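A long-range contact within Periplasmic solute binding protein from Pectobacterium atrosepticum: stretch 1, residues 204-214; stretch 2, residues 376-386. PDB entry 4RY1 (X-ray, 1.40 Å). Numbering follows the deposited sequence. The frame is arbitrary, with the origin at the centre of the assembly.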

# COMPACT_ATOMS: atom_id res chain seq x y z
N GLU A 204 10.11 -20.58 8.70
CA GLU A 204 8.83 -20.92 8.11
C GLU A 204 8.42 -19.86 7.09
O GLU A 204 7.87 -20.18 6.05
CB GLU A 204 7.77 -21.09 9.20
CG GLU A 204 6.39 -21.47 8.70
CD GLU A 204 5.42 -21.83 9.81
OE1 GLU A 204 5.76 -21.59 10.99
OE2 GLU A 204 4.31 -22.29 9.48
N LEU A 205 8.72 -18.59 7.40
CA LEU A 205 8.40 -17.46 6.52
C LEU A 205 9.20 -17.57 5.22
O LEU A 205 8.64 -17.46 4.12
CB LEU A 205 8.69 -16.13 7.22
CG LEU A 205 8.55 -14.87 6.35
CD1 LEU A 205 7.10 -14.61 5.98
CD2 LEU A 205 9.17 -13.69 7.08
N PHE A 206 10.51 -17.78 5.35
CA PHE A 206 11.35 -18.03 4.17
C PHE A 206 10.96 -19.32 3.44
O PHE A 206 10.98 -19.38 2.21
CB PHE A 206 12.84 -17.98 4.49
CG PHE A 206 13.36 -16.59 4.62
CD1 PHE A 206 13.77 -15.87 3.50
CD2 PHE A 206 13.37 -15.96 5.85
CE1 PHE A 206 14.23 -14.56 3.63
CE2 PHE A 206 13.81 -14.65 5.99
CZ PHE A 206 14.26 -13.95 4.88
N GLY A 207 10.56 -20.33 4.20
CA GLY A 207 10.05 -21.57 3.57
C GLY A 207 8.81 -21.35 2.71
O GLY A 207 8.62 -21.98 1.69
N PHE A 208 7.95 -20.44 3.16
CA PHE A 208 6.72 -20.06 2.46
C PHE A 208 7.08 -19.43 1.09
O PHE A 208 6.50 -19.80 0.05
CB PHE A 208 5.93 -19.11 3.35
CG PHE A 208 4.69 -18.51 2.71
CD1 PHE A 208 3.48 -19.18 2.74
CD2 PHE A 208 4.74 -17.26 2.12
CE1 PHE A 208 2.34 -18.62 2.19
CE2 PHE A 208 3.60 -16.69 1.57
CZ PHE A 208 2.41 -17.36 1.60
N TYR A 209 8.05 -18.52 1.10
CA TYR A 209 8.60 -17.97 -0.15
C TYR A 209 9.15 -19.07 -1.09
O TYR A 209 8.82 -19.14 -2.28
CB TYR A 209 9.68 -16.92 0.13
CG TYR A 209 10.25 -16.41 -1.18
CD1 TYR A 209 9.57 -15.45 -1.92
CD2 TYR A 209 11.42 -16.92 -1.70
CE1 TYR A 209 10.06 -15.00 -3.12
CE2 TYR A 209 11.92 -16.49 -2.90
CZ TYR A 209 11.24 -15.51 -3.61
OH TYR A 209 11.74 -15.09 -4.83
N LYS A 210 9.97 -19.94 -0.52
CA LYS A 210 10.64 -20.97 -1.30
C LYS A 210 9.57 -21.86 -1.92
O LYS A 210 9.66 -22.26 -3.08
CB LYS A 210 11.61 -21.74 -0.39
CG LYS A 210 12.64 -22.59 -1.13
CD LYS A 210 13.25 -23.64 -0.21
CE LYS A 210 14.40 -24.38 -0.87
NZ LYS A 210 13.99 -25.30 -1.98
N LYS A 211 8.51 -22.14 -1.17
CA LYS A 211 7.40 -22.92 -1.70
C LYS A 211 6.67 -22.24 -2.85
O LYS A 211 6.28 -22.88 -3.80
CB LYS A 211 6.39 -23.29 -0.61
CG LYS A 211 5.45 -24.40 -1.08
CD LYS A 211 4.61 -24.96 0.06
CE LYS A 211 3.75 -26.12 -0.41
NZ LYS A 211 2.90 -26.63 0.69
N LEU A 212 6.46 -20.94 -2.75
CA LEU A 212 5.82 -20.21 -3.84
C LEU A 212 6.63 -20.35 -5.14
O LEU A 212 6.07 -20.58 -6.20
CB LEU A 212 5.67 -18.73 -3.45
CG LEU A 212 4.65 -18.39 -2.36
CD1 LEU A 212 4.81 -16.96 -1.92
CD2 LEU A 212 3.23 -18.61 -2.85
N VAL A 213 7.94 -20.21 -5.00
CA VAL A 213 8.85 -20.35 -6.14
C VAL A 213 8.90 -21.79 -6.67
O VAL A 213 8.68 -22.05 -7.87
CB VAL A 213 10.25 -19.84 -5.82
CG1 VAL A 213 11.21 -20.19 -6.94
CG2 VAL A 213 10.21 -18.33 -5.65
N ASP A 214 9.19 -22.73 -5.77
CA ASP A 214 9.33 -24.14 -6.15
C ASP A 214 8.05 -24.70 -6.79
O ASP A 214 8.10 -25.55 -7.70
CB ASP A 214 9.74 -24.98 -4.94
CG ASP A 214 11.16 -24.72 -4.47
OD1 ASP A 214 11.96 -24.07 -5.18
OD2 ASP A 214 11.49 -25.19 -3.35
N LEU A 376 16.53 -5.80 3.17
CA LEU A 376 17.17 -6.97 3.75
C LEU A 376 16.42 -8.25 3.34
O LEU A 376 17.02 -9.24 2.95
CB LEU A 376 17.26 -6.86 5.27
CG LEU A 376 18.20 -7.88 5.90
CD1 LEU A 376 19.64 -7.63 5.49
CD2 LEU A 376 18.10 -7.88 7.41
N TRP A 377 15.10 -8.21 3.45
CA TRP A 377 14.22 -9.28 2.95
C TRP A 377 14.48 -9.57 1.47
O TRP A 377 14.69 -10.72 1.06
CB TRP A 377 12.76 -8.87 3.17
CG TRP A 377 11.71 -9.67 2.46
CD1 TRP A 377 10.98 -9.25 1.39
CD2 TRP A 377 11.23 -10.98 2.78
NE1 TRP A 377 10.10 -10.23 1.01
CE2 TRP A 377 10.22 -11.30 1.85
CE3 TRP A 377 11.56 -11.93 3.76
CZ2 TRP A 377 9.52 -12.49 1.88
CZ3 TRP A 377 10.87 -13.13 3.78
CH2 TRP A 377 9.88 -13.41 2.84
N THR A 378 14.49 -8.50 0.68
CA THR A 378 14.63 -8.61 -0.78
C THR A 378 15.97 -9.25 -1.17
O THR A 378 16.01 -10.20 -1.96
CB THR A 378 14.47 -7.22 -1.42
OG1 THR A 378 13.14 -6.73 -1.13
CG2 THR A 378 14.70 -7.25 -2.92
N THR A 379 17.04 -8.75 -0.56
CA THR A 379 18.37 -9.31 -0.79
C THR A 379 18.48 -10.76 -0.27
O THR A 379 19.17 -11.60 -0.88
CB THR A 379 19.48 -8.39 -0.25
OG1 THR A 379 19.31 -8.18 1.15
CG2 THR A 379 19.44 -7.05 -0.97
N SER A 380 17.79 -11.07 0.81
CA SER A 380 17.76 -12.44 1.33
C SER A 380 17.10 -13.38 0.33
O SER A 380 17.58 -14.48 0.10
CB SER A 380 17.02 -12.54 2.65
OG SER A 380 17.69 -11.79 3.66
N LEU A 381 15.98 -12.95 -0.26
CA LEU A 381 15.33 -13.76 -1.30
C LEU A 381 16.25 -13.99 -2.51
O LEU A 381 16.27 -15.08 -3.08
CB LEU A 381 14.02 -13.11 -1.79
CG LEU A 381 13.00 -12.87 -0.68
CD1 LEU A 381 11.75 -12.31 -1.32
CD2 LEU A 381 12.69 -14.09 0.18
N GLN A 382 16.99 -12.95 -2.87
CA GLN A 382 17.95 -13.01 -3.97
C GLN A 382 19.07 -14.01 -3.65
O GLN A 382 19.45 -14.79 -4.48
CB GLN A 382 18.45 -11.62 -4.33
CG GLN A 382 17.32 -10.84 -5.00
CD GLN A 382 17.51 -9.35 -5.08
OE1 GLN A 382 18.54 -8.80 -4.68
NE2 GLN A 382 16.50 -8.67 -5.64
N LYS A 383 19.55 -14.02 -2.41
CA LYS A 383 20.53 -15.01 -1.99
C LYS A 383 20.02 -16.44 -2.21
O LYS A 383 20.75 -17.30 -2.73
CB LYS A 383 20.90 -14.80 -0.52
CG LYS A 383 22.06 -13.82 -0.34
CD LYS A 383 22.17 -13.18 1.04
CE LYS A 383 21.41 -13.92 2.13
NZ LYS A 383 21.72 -13.43 3.51
N LEU A 384 18.78 -16.68 -1.80
CA LEU A 384 18.13 -17.98 -2.03
C LEU A 384 18.03 -18.32 -3.51
O LEU A 384 18.46 -19.38 -3.94
CB LEU A 384 16.75 -18.08 -1.39
CG LEU A 384 16.69 -18.11 0.13
CD1 LEU A 384 15.24 -18.07 0.58
CD2 LEU A 384 17.39 -19.35 0.66
N ASP A 385 17.44 -17.41 -4.26
CA ASP A 385 17.11 -17.66 -5.67
C ASP A 385 18.30 -17.77 -6.63
O ASP A 385 18.19 -18.39 -7.68
CB ASP A 385 16.17 -16.57 -6.18
CG ASP A 385 14.77 -16.68 -5.61
OD1 ASP A 385 14.46 -17.65 -4.89
OD2 ASP A 385 13.98 -15.75 -5.88
N TYR A 386 19.41 -17.14 -6.25
CA TYR A 386 20.68 -17.24 -7.01
C TYR A 386 21.60 -18.38 -6.50
O TYR A 386 22.73 -18.52 -6.96
CB TYR A 386 21.41 -15.88 -7.01
CG TYR A 386 20.81 -14.88 -7.99
CD1 TYR A 386 19.64 -14.16 -7.68
CD2 TYR A 386 21.39 -14.65 -9.24
CE1 TYR A 386 19.09 -13.25 -8.56
CE2 TYR A 386 20.84 -13.73 -10.12
CZ TYR A 386 19.69 -13.05 -9.77
OH TYR A 386 19.13 -12.15 -10.63

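Helices that pack through large aromatic side chains need not lie close together, and this pair from a periplasmic solute binding protein illustrates the principle. Residues 204-214 are helical throughout, and residues 376-385 form a second helix that Tyr386 leaves. The axes approach no nearer than 11.3 Å and cross at -54°, their N-to-C directions diverging by the same angle. Even at the closest backbone register, the CA atoms of Phe206 and Leu381 stand 8.0 Å apart, so side chains must span the gap.

Phe206 does much of this work. Its CA-to-CB bond points sideways, but the end of the side chain, in the m rotamer, comes nearer the second helix, where it sits as a knob among Trp377, Ser380, Leu381 and Leu384. CE1 of Phe206 lies 3.6 Å from CB of Ser380, and CZ of Phe206 lies 3.6 Å from CE3 of Trp377. The two aromatic rings meet obliquely, with planes at 47°. CB is the nearest atom of Ser380 to this ring, and its hydroxyl also serves its own helix: OG of Ser380 donates to O of Leu376 at 2.7 Å. Leu205 also touches the indole, its CD2 coming within 3.8 Å of CZ3 of Trp377.

One turn on, the CA-to-CB bond of Tyr209 points toward the partner helix, and the side chain combines two kinds of contact. CD2 of Leu381 rests over the face of its ring, 3.7 Å from the centroid and only 17° off the normal, a CH-pi arrangement. The same methyl carbon lies 3.8 Å from CE1 of Phe206, so Leu381 links both aromatic residues. Beyond the ring, OH of Tyr209 donates a short hydrogen bond to OD2 of Asp385, at 2.6 Å. An apolar interface thus ends in a polar anchor, the one hydrogen bond between the stretches.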